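Local coordinates for protein beta-agarase (Persicobacter, PDB 6AII) that probably hydrolyses beta-1,4 linkages of agarose to release neoagarobiose, as a beta-agarase of glycoside hydrolase family 16 whose catalytic domain binds a calcium ion, at residues H178-N181 against N187-D190; D189-Q192 against E196-V199. One frame throughout, in Å; residues are numbered along the deposited sequence.

Contact 1: residues H178-N181 against N187-D190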
ATOM      1  N   HIS A 178      -8.718  -6.226   4.865  1.00 20.55           N
ATOM      2  CA  HIS A 178      -9.979  -5.898   5.593  1.00 22.13           C
ATOM      3  C   HIS A 178     -11.134  -6.589   4.869  1.00 22.51           C
ATOM      4  O   HIS A 178     -11.107  -6.641   3.632  1.00 22.82           O
ATOM      5  CB  HIS A 178     -10.266  -4.401   5.616  1.00 20.70           C
ATOM      6  CG  HIS A 178      -9.259  -3.564   6.331  1.00 23.38           C
ATOM      7  ND1 HIS A 178      -9.566  -2.981   7.521  1.00 22.69           N
ATOM      8  CD2 HIS A 178      -7.990  -3.195   6.004  1.00 22.73           C
ATOM      9  CE1 HIS A 178      -8.525  -2.265   7.936  1.00 23.81           C
ATOM     10  NE2 HIS A 178      -7.522  -2.388   7.018  1.00 22.80           N
ATOM     11  N   VAL A 179     -12.066  -7.079   5.672  1.00 21.56           N
ATOM     12  CA  VAL A 179     -13.390  -7.357   5.127  0.50 22.68           C
ATOM     13  C   VAL A 179     -14.407  -6.594   5.979  1.00 22.63           C
ATOM     14  O   VAL A 179     -14.381  -6.596   7.212  1.00 23.26           O
ATOM     15  CB  VAL A 179     -13.703  -8.860   5.044  0.50 21.70           C
ATOM     16  CG1 VAL A 179     -12.860  -9.547   3.989  0.50 22.94           C
ATOM     17  CG2 VAL A 179     -13.553  -9.581   6.373  0.50 22.65           C
ATOM     18  N   PHE A 180     -15.291  -5.922   5.252  1.00 22.56           N
ATOM     19  CA  PHE A 180     -16.260  -5.065   5.814  1.00 24.28           C
ATOM     20  C   PHE A 180     -17.637  -5.744   5.810  1.00 25.72           C
ATOM     21  O   PHE A 180     -17.840  -6.752   5.156  1.00 27.05           O
ATOM     22  CB  PHE A 180     -16.332  -3.757   5.030  1.00 25.74           C
ATOM     23  CG  PHE A 180     -15.035  -2.964   5.067  1.00 26.91           C
ATOM     24  CD1 PHE A 180     -14.754  -2.120   6.121  1.00 29.09           C
ATOM     25  CD2 PHE A 180     -14.087  -3.106   4.054  1.00 24.05           C
ATOM     26  CE1 PHE A 180     -13.572  -1.401   6.171  1.00 29.49           C
ATOM     27  CE2 PHE A 180     -12.904  -2.381   4.108  1.00 27.29           C
ATOM     28  CZ  PHE A 180     -12.637  -1.559   5.186  1.00 28.71           C
ATOM     29  N   ASN A 181     -18.546  -5.140   6.569  1.00 30.63           N
ATOM     30  CA  ASN A 181     -19.910  -5.670   6.642  1.00 33.03           C
ATOM     31  C   ASN A 181     -20.854  -4.489   6.863  1.00 34.22           C
ATOM     32  O   ASN A 181     -20.531  -3.557   7.581  1.00 31.80           O
ATOM     33  CB  ASN A 181     -20.016  -6.690   7.773  1.00 35.97           C
ATOM     34  CG  ASN A 181     -21.315  -7.479   7.752  1.00 42.37           C
ATOM     35  OD1 ASN A 181     -21.720  -7.984   6.712  1.00 42.09           O
ATOM     36  ND2 ASN A 181     -21.948  -7.581   8.909  1.00 43.82           N
ATOM     37  N   ASN A 187     -22.390   2.828  11.317  1.00 68.01           N
ATOM     38  CA  ASN A 187     -21.568   1.933  12.156  1.00 71.25           C
ATOM     39  C   ASN A 187     -21.382   0.572  11.446  1.00 61.60           C
ATOM     40  O   ASN A 187     -21.813  -0.493  11.942  1.00 56.97           O
ATOM     41  CB  ASN A 187     -22.193   1.771  13.551  1.00 77.49           C
ATOM     42  CG  ASN A 187     -23.584   1.159  13.524  1.00 81.48           C
ATOM     43  OD1 ASN A 187     -24.345   1.347  12.569  1.00 80.68           O
ATOM     44  ND2 ASN A 187     -23.921   0.414  14.566  1.00 81.38           N
ATOM     45  N   PHE A 188     -20.746   0.607  10.269  1.00 57.17           N
ATOM     46  CA  PHE A 188     -20.418  -0.616   9.522  1.00 48.64           C
ATOM     47  C   PHE A 188     -19.297  -1.369  10.260  1.00 42.28           C
ATOM     48  O   PHE A 188     -18.665  -0.824  11.145  1.00 42.18           O
ATOM     49  CB  PHE A 188     -20.089  -0.246   8.077  1.00 51.19           C
ATOM     50  CG  PHE A 188     -18.851   0.589   7.880  1.00 55.82           C
ATOM     51  CD1 PHE A 188     -17.593   0.008   7.935  1.00 52.98           C
ATOM     52  CD2 PHE A 188     -18.947   1.942   7.573  1.00 61.49           C
ATOM     53  CE1 PHE A 188     -16.453   0.773   7.732  1.00 57.62           C
ATOM     54  CE2 PHE A 188     -17.808   2.705   7.359  1.00 57.97           C
ATOM     55  CZ  PHE A 188     -16.564   2.118   7.441  1.00 59.06           C
ATOM     56  N   ASP A 189     -19.132  -2.649   9.981  1.00 32.96           N
ATOM     57  CA  ASP A 189     -18.148  -3.419  10.637  1.00 30.56           C
ATOM     58  C   ASP A 189     -16.894  -3.454   9.743  1.00 28.82           C
ATOM     59  O   ASP A 189     -16.991  -3.471   8.533  1.00 27.70           O
ATOM     60  CB  ASP A 189     -18.636  -4.844  10.875  1.00 36.54           C
ATOM     61  CG  ASP A 189     -19.933  -4.865  11.670  1.00 44.62           C
ATOM     62  OD1 ASP A 189     -19.936  -4.249  12.732  1.00 41.77           O
ATOM     63  OD2 ASP A 189     -20.905  -5.477  11.196  1.00 44.24           O
ATOM     64  N   ASP A 190     -15.759  -3.551  10.403  1.00 29.77           N
ATOM     65  CA  ASP A 190     -14.462  -3.716   9.699  1.00 27.58           C
ATOM     66  C   ASP A 190     -13.614  -4.752  10.433  1.00 24.32           C
ATOM     67  O   ASP A 190     -13.131  -4.484  11.567  1.00 27.05           O
ATOM     68  CB  ASP A 190     -13.777  -2.375   9.766  1.00 26.52           C
ATOM     69  CG  ASP A 190     -12.379  -2.354   9.178  1.00 28.32           C
ATOM     70  OD1 ASP A 190     -11.894  -3.422   8.793  1.00 25.99           O
ATOM     71  OD2 ASP A 190     -11.812  -1.253   9.172  1.00 29.70           O
TER
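H178 donates from ND1 to OD1 of D190, a short histidine-carboxylate hydrogen bond of 2.7 Å that is almost straight (174° at the hydrogen). It lies in the imidazole plane and uses the syn lone pair of OD1, although ring and carboxylate planes are turned 45° apart. The chi1 of D190, 176°, sets CG opposite the backbone N and carries the carboxylate past the F180 ring to the histidine. Between the backbones, N181 and D189 form an antiparallel hydrogen-bonded pair: N181 N gives to D189 O at 3.0 Å and D189 N to N181 O at 2.9 Å. On the face of the sheet carrying these two side chains, a longer bond joins N181 ND2 to D189 OD2 (3.3 Å), with amide and carboxylate nearly coplanar and the anti lone pair in use. The F180-D190 pair beside it is non-hydrogen-bonded, and D189 O receives a CA-H contact from F180 (CA to O 3.2 Å). Here F180 CE1 packs on D190 CG at 3.4 Å, while F180 CD1 meets F188 CE1 at 3.7 Å, the two rings obliquely set. R183, in the hairpin turn, makes cation-pi contacts with both phenylalanines. Strand 173-181 is thus paired with 189-191 and also, by backbone bonds, H178 to E145 of strand 144-151 and F180 to Y143 just before it.

Contact 2: residues D189-Q192 against E196-V199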
ATOM      1  N   ASP A 189     -19.132  -2.649   9.981  1.00 32.96           N
ATOM      2  CA  ASP A 189     -18.148  -3.419  10.637  1.00 30.56           C
ATOM      3  C   ASP A 189     -16.894  -3.454   9.743  1.00 28.82           C
ATOM      4  O   ASP A 189     -16.991  -3.471   8.533  1.00 27.70           O
ATOM      5  CB  ASP A 189     -18.636  -4.844  10.875  1.00 36.54           C
ATOM      6  CG  ASP A 189     -19.933  -4.865  11.670  1.00 44.62           C
ATOM      7  OD1 ASP A 189     -19.936  -4.249  12.732  1.00 41.77           O
ATOM      8  OD2 ASP A 189     -20.905  -5.477  11.196  1.00 44.24           O
ATOM      9  N   ASP A 190     -15.759  -3.551  10.403  1.00 29.77           N
ATOM     10  CA  ASP A 190     -14.462  -3.716   9.699  1.00 27.58           C
ATOM     11  C   ASP A 190     -13.614  -4.752  10.433  1.00 24.32           C
ATOM     12  O   ASP A 190     -13.131  -4.484  11.567  1.00 27.05           O
ATOM     13  CB  ASP A 190     -13.777  -2.375   9.766  1.00 26.52           C
ATOM     14  CG  ASP A 190     -12.379  -2.354   9.178  1.00 28.32           C
ATOM     15  OD1 ASP A 190     -11.894  -3.422   8.793  1.00 25.99           O
ATOM     16  OD2 ASP A 190     -11.812  -1.253   9.172  1.00 29.70           O
ATOM     17  N   TYR A 191     -13.391  -5.924   9.853  1.00 22.19           N
ATOM     18  CA  TYR A 191     -12.472  -6.880  10.396  1.00 22.45           C
ATOM     19  C   TYR A 191     -11.122  -6.749   9.667  1.00 21.64           C
ATOM     20  O   TYR A 191     -11.070  -6.867   8.432  1.00 19.72           O
ATOM     21  CB  TYR A 191     -12.917  -8.348  10.238  1.00 23.47           C
ATOM     22  CG  TYR A 191     -11.840  -9.351  10.542  1.00 22.45           C
ATOM     23  CD1 TYR A 191     -11.278  -9.452  11.796  1.00 21.70           C
ATOM     24  CD2 TYR A 191     -11.236 -10.089   9.520  1.00 22.23           C
ATOM     25  CE1 TYR A 191     -10.240 -10.329  12.077  1.00 22.63           C
ATOM     26  CE2 TYR A 191     -10.172 -10.943   9.773  1.00 20.34           C
ATOM     27  CZ  TYR A 191      -9.644 -11.042  11.045  1.00 21.68           C
ATOM     28  OH  TYR A 191      -8.578 -11.822  11.344  1.00 23.96           O
ATOM     29  N   GLN A 192     -10.065  -6.578  10.454  1.00 22.46           N
ATOM     30  CA  GLN A 192      -8.729  -6.852   9.946  1.00 23.83           C
ATOM     31  C   GLN A 192      -7.970  -7.615  11.003  1.00 21.90           C
ATOM     32  O   GLN A 192      -8.181  -7.401  12.195  1.00 22.32           O
ATOM     33  CB  GLN A 192      -7.970  -5.573   9.581  1.00 26.33           C
ATOM     34  CG  GLN A 192      -7.455  -4.793  10.756  1.00 26.62           C
ATOM     35  CD  GLN A 192      -6.482  -3.695  10.383  1.00 25.75           C
ATOM     36  OE1 GLN A 192      -5.511  -3.910   9.667  1.00 24.58           O
ATOM     37  NE2 GLN A 192      -6.785  -2.503  10.867  1.00 23.55           N
ATOM     38  N   GLU A 196      -5.605  -7.166  18.736  1.00 21.18           N
ATOM     39  CA  GLU A 196      -6.865  -7.127  19.491  1.00 23.74           C
ATOM     40  C   GLU A 196      -7.823  -8.180  18.946  1.00 25.05           C
ATOM     41  O   GLU A 196      -8.769  -8.564  19.654  1.00 28.16           O
ATOM     42  CB  GLU A 196      -7.496  -5.736  19.502  1.00 24.53           C
ATOM     43  CG  GLU A 196      -6.637  -4.692  20.189  1.00 26.13           C
ATOM     44  CD  GLU A 196      -5.479  -4.157  19.348  1.00 28.75           C
ATOM     45  OE1 GLU A 196      -5.503  -4.379  18.095  1.00 26.74           O
ATOM     46  OE2 GLU A 196      -4.583  -3.521  19.931  1.00 26.97           O
ATOM     47  N   GLU A 197      -7.593  -8.696  17.733  1.00 23.01           N
ATOM     48  CA  GLU A 197      -8.411  -9.785  17.202  1.00 24.61           C
ATOM     49  C   GLU A 197      -7.704 -11.138  17.362  1.00 24.09           C
ATOM     50  O   GLU A 197      -8.246 -12.174  16.948  1.00 26.02           O
ATOM     51  CB  GLU A 197      -8.723  -9.516  15.736  1.00 22.13           C
ATOM     52  CG  GLU A 197      -9.579  -8.316  15.463  1.00 24.28           C
ATOM     53  CD  GLU A 197     -11.085  -8.515  15.672  1.00 27.55           C
ATOM     54  OE1 GLU A 197     -11.469  -9.558  16.281  1.00 27.65           O
ATOM     55  OE2 GLU A 197     -11.842  -7.666  15.164  1.00 30.53           O
ATOM     56  N   GLY A 198      -6.519 -11.171  17.947  1.00 22.63           N
ATOM     57  CA  GLY A 198      -5.792 -12.385  18.154  1.00 23.32           C
ATOM     58  C   GLY A 198      -5.023 -12.882  16.948  1.00 25.03           C
ATOM     59  O   GLY A 198      -4.720 -14.063  16.852  1.00 26.98           O
ATOM     60  N   VAL A 199      -4.628 -11.952  16.060  1.00 22.14           N
ATOM     61  CA  VAL A 199      -3.796 -12.312  14.935  1.00 20.27           C
ATOM     62  C   VAL A 199      -2.569 -11.374  14.934  1.00 21.17           C
ATOM     63  O   VAL A 199      -2.727 -10.185  14.633  1.00 21.31           O
ATOM     64  CB  VAL A 199      -4.572 -12.249  13.598  1.00 24.19           C
ATOM     65  CG1 VAL A 199      -3.699 -12.722  12.450  1.00 22.92           C
ATOM     66  CG2 VAL A 199      -5.874 -13.037  13.622  1.00 27.04           C
TER
HETATM   67  O   HOH W   1     -10.882  -5.765  13.403  1.00 27.54           O
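Y191 turns the edge of its ring to the side chain of E197, and its hydroxyl reaches V199. The van der Waals packing runs along the ring edge: Y191 CE1 lies 4.0 Å from E197 CG, and CD1 of the same ring has the carboxylate oxygen E197 OE2 at its edge, 3.9 Å away. The glutamate's CD sits in the ring plane, yet its carboxylate is steeply inclined to the ring, the planes 76° apart. E197 gets there by a bend at chi2 (-80°), which turns the chain obliquely across the edge of the tyrosine; its CG also touches Q192 O at 3.7 Å. Farther along, V199 crosses Y191 at about a right angle and sets CG2 3.7 Å from Y191 OH. The loop that carries E197 and V199 follows strand 189-191, the second strand of a hairpin on the jelly-roll sandwich expected of family 16, and leads on to strand 203-204. Polar links pass through one water: it accepts from Q192 N (3.2 Å) and can donate to E197 OE2 (2.8 Å) and D190 O (3.2 Å), though it has more acceptors around it than protons to give. The remaining polar ends look elsewhere. Y191 OH is hydrogen-bonded to V264 O; a phenylalanine here would probably leave that carbonyl without its hydroxyl partner and V199 CG2 without the oxygen it lies against. E197 OE1 is hydrogen-bonded to Y268 OH and salt-bridged to K267 NZ, while Q192 OE1 is hydrogen-bonded to S176 OG.

Overall arrangement
Along the chain, contact 1 closes the hairpin of strands 173-181 and 189-191, and contact 2 starts on its second strand, sharing D189 and D190, before running into the following loop. Their centres lie 10 Å apart, on the same side of the chain's centre. They also touch directly: V179 O and Y191 N stand 2.9 Å apart, a probable hydrogen bond that continues the strand pairing, and H178 CE1 packs 3.4 Å from Q192 NE2. Strand 173-181 adjoins 144-151, whose sequence fits the E-x-D-x-x-E signature of family 16, so contact 1 probably borders the catalytic cleft, with contact 2 joining the end of strand 189-191 to the loop that follows.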